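Uracil-dna glycosylase (Deinococcus radiodurans, PDB 4UQM) belongs to the uracil-DNA glycosylase superfamily and has an alpha/beta fold round a four-stranded parallel beta-sheet flanked by helices. Local coordinates at residues 122-136 and 232-244. The protein carries 1 engineered substitution. Residues are numbered along the deposited sequence; the frame is centred on the assembly and turned at random.
Sequences FVAPKHGYLRSWAEQ and GRGPVEWQLPATV
Phe-122 and Gln-239 bring their CA atoms within 5.7 Å, and the CA atoms of Pro-125 and Ala-242 come closer still, as a largely extended tail without regular secondary structure, 232-244, passes the loop and short helix of 122-136. Every hydrogen bond between the segments has a side chain on one side: two glutamine amides, an indole and an imidazole. Gln-239, bent at chi2 (60°), reads both polar atoms of Val-123: its OE1 takes Val-123 N on an in-plane lone pair at 2.9 Å, while NE2 donates almost straight (176°) to Val-123 O and also to Leu-240 O. At the other end Gln-136 repeats the pattern on Glu-237: Gln-136 OE1 accepts from Glu-237 N at 2.8 Å, and its NE2 donates to Glu-237 O and Ser-132 O.

This is the C-terminal tail of a UDG-like alpha/beta fold; beyond helix 220-230 it runs past Val-138 on the edge strand 138-142 and past helix 106-118, where Tyr-112 backs Leu-240. In the buried middle the Trp-133 indole is held on three sides. Its NE1 donates to Trp-238 O at 2.9 Å from above the carbonyl plane, the edge of Trp-238 meets one face with planes at 88°, and Leu-240 CD2 lies over the opposite face, 3.8 Å from the centroid of the Trp-133 five-membered ring. Leu-240 CD1 points instead to Leu-130 CD2 and Pro-125 CG.

His-127 is fixed in rotation by two in-plane bonds: ND1 accepts from Tyr-129 N, and NE2 donates to Pro-241 O at 2.7 Å. Pro-125 CG and Val-244 CG1 lie over its opposite faces, the latter 3.7 Å from the ring centroid of His-127.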
loop_
_atom_site.group_PDB
_atom_site.type_symbol
_atom_site.label_atom_id
_atom_site.label_comp_id
_atom_site.label_asym_id
_atom_site.label_seq_id
_atom_site.Cartn_x
_atom_site.Cartn_y
_atom_site.Cartn_z
ATOM N N PHE A 122 -15.820 -7.992 13.451
ATOM C CA PHE A 122 -14.576 -8.436 12.807
ATOM C C PHE A 122 -13.919 -9.508 13.678
ATOM O O PHE A 122 -13.738 -9.301 14.912
ATOM C CB PHE A 122 -13.612 -7.267 12.605
ATOM C CG PHE A 122 -12.324 -7.687 11.977
ATOM C CD1 PHE A 122 -12.214 -7.813 10.600
ATOM C CD2 PHE A 122 -11.232 -8.045 12.770
ATOM C CE1 PHE A 122 -11.015 -8.269 10.027
ATOM C CE2 PHE A 122 -10.037 -8.471 12.208
ATOM C CZ PHE A 122 -9.925 -8.597 10.826
ATOM N N VAL A 123 -13.542 -10.633 13.066
ATOM C CA VAL A 123 -12.823 -11.708 13.766
ATOM C C VAL A 123 -11.505 -11.900 13.037
ATOM O O VAL A 123 -11.500 -12.262 11.872
ATOM C CB VAL A 123 -13.610 -13.041 13.776
ATOM C CG1 VAL A 123 -12.811 -14.120 14.470
ATOM C CG2 VAL A 123 -14.920 -12.895 14.507
ATOM N N ALA A 124 -10.382 -11.649 13.709
ATOM C CA ALA A 124 -9.088 -11.785 13.093
ATOM C C ALA A 124 -8.826 -13.233 12.697
ATOM O O ALA A 124 -9.005 -14.120 13.523
ATOM C CB ALA A 124 -8.007 -11.316 14.044
ATOM N N PRO A 125 -8.419 -13.477 11.451
ATOM C CA PRO A 125 -8.097 -14.824 11.040
ATOM C C PRO A 125 -6.674 -15.170 11.414
ATOM O O PRO A 125 -5.907 -14.319 11.855
ATOM C CB PRO A 125 -8.213 -14.742 9.550
ATOM C CG PRO A 125 -7.717 -13.377 9.248
ATOM C CD PRO A 125 -8.196 -12.517 10.341
ATOM N N LYS A 126 -6.367 -16.441 11.267
ATOM C CA LYS A 126 -5.033 -16.960 11.615
ATOM C C LYS A 126 -3.968 -16.632 10.561
ATOM O O LYS A 126 -2.778 -16.741 10.827
ATOM C CB LYS A 126 -5.129 -18.475 11.818
ATOM C CG LYS A 126 -6.008 -18.845 13.009
ATOM C CD LYS A 126 -5.419 -18.397 14.345
ATOM C CE LYS A 126 -6.272 -18.746 15.553
ATOM N NZ LYS A 126 -6.281 -20.201 15.823
ATOM N N HIS A 127 -4.392 -16.291 9.375
ATOM C CA HIS A 127 -3.504 -15.926 8.273
ATOM C C HIS A 127 -3.417 -14.440 8.111
ATOM O O HIS A 127 -4.206 -13.690 8.715
ATOM C CB HIS A 127 -4.026 -16.580 6.975
ATOM C CG HIS A 127 -5.292 -15.954 6.489
ATOM N ND1 HIS A 127 -5.298 -14.801 5.747
ATOM C CD2 HIS A 127 -6.589 -16.312 6.636
ATOM C CE1 HIS A 127 -6.537 -14.453 5.468
ATOM N NE2 HIS A 127 -7.346 -15.333 6.042
ATOM N N GLY A 128 -2.465 -14.009 7.255
ATOM C CA GLY A 128 -2.275 -12.593 6.983
ATOM C C GLY A 128 -2.416 -12.168 5.533
ATOM O O GLY A 128 -1.844 -11.156 5.129
ATOM N N TYR A 129 -3.189 -12.916 4.746
ATOM C CA TYR A 129 -3.297 -12.719 3.291
ATOM C C TYR A 129 -4.433 -11.780 2.962
ATOM O O TYR A 129 -5.600 -12.085 3.252
ATOM C CB TYR A 129 -3.510 -14.069 2.653
ATOM C CG TYR A 129 -3.453 -14.104 1.169
ATOM C CD1 TYR A 129 -2.369 -13.663 0.467
ATOM C CD2 TYR A 129 -4.503 -14.679 0.458
ATOM C CE1 TYR A 129 -2.316 -13.758 -0.942
ATOM C CE2 TYR A 129 -4.451 -14.821 -0.903
ATOM C CZ TYR A 129 -3.380 -14.330 -1.604
ATOM O OH TYR A 129 -3.289 -14.473 -3.009
ATOM N N LEU A 130 -4.088 -10.636 2.358
ATOM C CA LEU A 130 -5.035 -9.528 2.203
ATOM C C LEU A 130 -5.541 -9.349 0.783
ATOM O O LEU A 130 -6.138 -8.325 0.455
ATOM C CB LEU A 130 -4.397 -8.242 2.729
ATOM C CG LEU A 130 -3.816 -8.300 4.131
ATOM C CD1 LEU A 130 -3.187 -6.939 4.452
ATOM C CD2 LEU A 130 -4.854 -8.661 5.164
ATOM N N ARG A 131 -5.383 -10.378 -0.058
ATOM C CA ARG A 131 -5.799 -10.291 -1.455
ATOM C C ARG A 131 -7.281 -9.916 -1.572
ATOM O O ARG A 131 -7.678 -9.183 -2.506
ATOM C CB ARG A 131 -5.536 -11.598 -2.193
ATOM C CG ARG A 131 -5.980 -11.605 -3.651
ATOM C CD ARG A 131 -5.793 -12.942 -4.312
ATOM N NE ARG A 131 -6.604 -14.081 -3.774
ATOM C CZ ARG A 131 -6.379 -15.395 -3.981
ATOM N NH1 ARG A 131 -5.360 -15.818 -4.707
ATOM N NH2 ARG A 131 -7.194 -16.310 -3.433
ATOM N N SER A 132 -8.096 -10.407 -0.649
ATOM C CA SER A 132 -9.550 -10.137 -0.722
ATOM C C SER A 132 -9.890 -8.676 -0.461
ATOM O O SER A 132 -10.975 -8.233 -0.865
ATOM C CB SER A 132 -10.367 -11.069 0.174
ATOM O OG SER A 132 -10.073 -10.816 1.523
ATOM N N TRP A 133 -8.997 -7.918 0.138
ATOM C CA TRP A 133 -9.168 -6.466 0.234
ATOM C C TRP A 133 -8.803 -5.798 -1.107
ATOM O O TRP A 133 -9.510 -4.940 -1.609
ATOM C CB TRP A 133 -8.292 -5.844 1.326
ATOM C CG TRP A 133 -8.684 -6.151 2.740
ATOM C CD1 TRP A 133 -9.802 -6.796 3.179
ATOM C CD2 TRP A 133 -7.936 -5.809 3.913
ATOM N NE1 TRP A 133 -9.776 -6.893 4.552
ATOM C CE2 TRP A 133 -8.664 -6.248 5.022
ATOM C CE3 TRP A 133 -6.760 -5.091 4.128
ATOM C CZ2 TRP A 133 -8.197 -6.100 6.322
ATOM C CZ3 TRP A 133 -6.330 -4.898 5.437
ATOM C CH2 TRP A 133 -7.040 -5.396 6.511
ATOM N N ALA A 134 -7.689 -6.258 -1.694
ATOM C CA ALA A 134 -7.260 -5.706 -3.007
ATOM C C ALA A 134 -8.333 -5.915 -4.064
ATOM O O ALA A 134 -8.571 -5.056 -4.930
ATOM C CB ALA A 134 -5.964 -6.347 -3.440
ATOM N N GLU A 135 -8.993 -7.065 -3.989
ATOM C CA GLU A 135 -10.045 -7.379 -4.957
ATOM C C GLU A 135 -11.296 -6.495 -4.831
ATOM O O GLU A 135 -12.133 -6.501 -5.756
ATOM C CB GLU A 135 -10.440 -8.830 -4.784
ATOM C CG GLU A 135 -9.350 -9.807 -5.218
ATOM C CD GLU A 135 -9.597 -11.282 -4.836
ATOM O OE1 GLU A 135 -10.366 -11.606 -3.910
ATOM O OE2 GLU A 135 -8.950 -12.136 -5.460
ATOM N N GLN A 136 -11.449 -5.829 -3.679
ATOM C CA GLN A 136 -12.566 -4.882 -3.442
ATOM C C GLN A 136 -12.215 -3.449 -3.705
ATOM O O GLN A 136 -12.976 -2.582 -3.354
ATOM C CB GLN A 136 -13.018 -4.994 -2.007
ATOM C CG GLN A 136 -13.635 -6.298 -1.618
ATOM C CD GLN A 136 -13.954 -6.167 -0.120
ATOM O OE1 GLN A 136 -14.871 -5.394 0.213
ATOM N NE2 GLN A 136 -13.260 -6.876 0.756
ATOM N N GLY A 232 -21.940 7.481 -1.783
ATOM C CA GLY A 232 -22.609 6.492 -2.646
ATOM C C GLY A 232 -21.703 5.401 -3.195
ATOM O O GLY A 232 -22.070 4.667 -4.123
ATOM N N ARG A 233 -20.529 5.266 -2.603
ATOM C CA ARG A 233 -19.657 4.175 -2.882
ATOM C C ARG A 233 -20.039 3.138 -1.778
ATOM O O ARG A 233 -20.503 3.453 -0.663
ATOM C CB ARG A 233 -18.182 4.624 -2.886
ATOM C CG ARG A 233 -17.901 5.818 -3.792
ATOM C CD ARG A 233 -16.486 5.879 -4.323
ATOM N NE ARG A 233 -16.277 4.812 -5.305
ATOM C CZ ARG A 233 -15.152 4.546 -5.969
ATOM N NH1 ARG A 233 -14.012 5.210 -5.790
ATOM N NH2 ARG A 233 -15.166 3.520 -6.800
ATOM N N GLY A 234 -19.889 1.895 -2.108
ATOM C CA GLY A 234 -20.076 0.834 -1.166
ATOM C C GLY A 234 -18.931 0.766 -0.165
ATOM O O GLY A 234 -17.791 1.080 -0.495
ATOM N N PRO A 235 -19.245 0.328 1.038
ATOM C CA PRO A 235 -18.204 0.135 2.053
ATOM C C PRO A 235 -17.315 -1.027 1.700
ATOM O O PRO A 235 -17.667 -1.859 0.890
ATOM C CB PRO A 235 -18.990 -0.190 3.297
ATOM C CG PRO A 235 -20.311 -0.725 2.837
ATOM C CD PRO A 235 -20.573 -0.123 1.505
ATOM N N VAL A 236 -16.160 -1.028 2.295
ATOM C CA VAL A 236 -15.288 -2.194 2.237
ATOM C C VAL A 236 -15.761 -3.251 3.221
ATOM O O VAL A 236 -16.135 -2.974 4.349
ATOM C CB VAL A 236 -13.828 -1.801 2.634
ATOM C CG1 VAL A 236 -12.901 -3.027 2.714
ATOM C CG2 VAL A 236 -13.258 -0.782 1.650
ATOM N N GLU A 237 -15.740 -4.506 2.774
ATOM C CA GLU A 237 -15.905 -5.615 3.677
ATOM C C GLU A 237 -14.545 -5.970 4.263
ATOM O O GLU A 237 -13.703 -6.582 3.588
ATOM C CB GLU A 237 -16.454 -6.806 2.919
ATOM C CG GLU A 237 -16.522 -8.075 3.748
ATOM C CD GLU A 237 -17.462 -7.919 4.892
ATOM O OE1 GLU A 237 -18.682 -7.959 4.666
ATOM O OE2 GLU A 237 -17.009 -7.653 6.006
ATOM N N TRP A 238 -14.277 -5.476 5.468
ATOM C CA TRP A 238 -12.986 -5.675 6.075
ATOM C C TRP A 238 -12.765 -7.115 6.557
ATOM O O TRP A 238 -11.622 -7.565 6.677
ATOM C CB TRP A 238 -12.750 -4.670 7.229
ATOM C CG TRP A 238 -12.701 -3.226 6.784
ATOM C CD1 TRP A 238 -13.655 -2.262 6.999
ATOM C CD2 TRP A 238 -11.639 -2.584 6.059
ATOM N NE1 TRP A 238 -13.244 -1.068 6.446
ATOM C CE2 TRP A 238 -12.006 -1.236 5.875
ATOM C CE3 TRP A 238 -10.400 -3.020 5.592
ATOM C CZ2 TRP A 238 -11.194 -0.330 5.179
ATOM C CZ3 TRP A 238 -9.597 -2.110 4.915
ATOM C CH2 TRP A 238 -9.999 -0.788 4.713
ATOM N N GLN A 239 -13.831 -7.853 6.859
ATOM C CA GLN A 239 -13.660 -9.255 7.253
ATOM C C GLN A 239 -12.949 -10.045 6.192
ATOM O O GLN A 239 -13.268 -9.926 5.033
ATOM C CB GLN A 239 -15.019 -9.904 7.525
ATOM C CG GLN A 239 -14.908 -11.336 8.065
ATOM C CD GLN A 239 -14.144 -11.367 9.388
ATOM O OE1 GLN A 239 -14.600 -10.785 10.385
ATOM N NE2 GLN A 239 -13.004 -12.021 9.405
ATOM N N LEU A 240 -11.919 -10.794 6.617
ATOM C CA LEU A 240 -11.151 -11.699 5.788
ATOM C C LEU A 240 -11.678 -13.101 5.922
ATOM O O LEU A 240 -12.268 -13.433 6.956
ATOM C CB LEU A 240 -9.706 -11.645 6.232
ATOM C CG LEU A 240 -9.045 -10.296 6.004
ATOM C CD1 LEU A 240 -7.857 -10.165 6.937
ATOM C CD2 LEU A 240 -8.641 -10.055 4.551
ATOM N N PRO A 241 -11.459 -13.956 4.901
ATOM C CA PRO A 241 -11.837 -15.364 5.046
ATOM C C PRO A 241 -11.132 -16.048 6.195
ATOM O O PRO A 241 -9.969 -15.732 6.469
ATOM C CB PRO A 241 -11.466 -15.993 3.710
ATOM C CG PRO A 241 -10.833 -14.977 2.917
ATOM C CD PRO A 241 -10.771 -13.687 3.642
ATOM N N ALA A 242 -11.794 -17.005 6.856
ATOM C CA ALA A 242 -11.112 -17.734 7.910
ATOM C C ALA A 242 -9.898 -18.533 7.421
ATOM O O ALA A 242 -8.896 -18.619 8.109
ATOM C CB ALA A 242 -12.080 -18.658 8.646
ATOM N N THR A 243 -10.002 -19.090 6.229
ATOM C CA THR A 243 -8.905 -19.817 5.611
ATOM C C THR A 243 -8.759 -19.381 4.154
ATOM O O THR A 243 -9.729 -18.929 3.495
ATOM C CB THR A 243 -9.145 -21.356 5.651
ATOM O OG1 THR A 243 -10.240 -21.692 4.811
ATOM C CG2 THR A 243 -9.462 -21.861 7.055
ATOM N N VAL A 244 -7.534 -19.534 3.669
ATOM C CA VAL A 244 -7.106 -19.112 2.332
ATOM C C VAL A 244 -6.278 -20.189 1.621
ATOM O O VAL A 244 -5.783 -21.093 2.267
ATOM C CB VAL A 244 -6.258 -17.798 2.438
ATOM C CG1 VAL A 244 -7.142 -16.655 2.772
ATOM C CG2 VAL A 244 -5.139 -17.854 3.471
HETATM O O HOH W 1 -8.588 -18.268 10.842
HETATM O O HOH W 2 -12.203 -9.283 2.418
#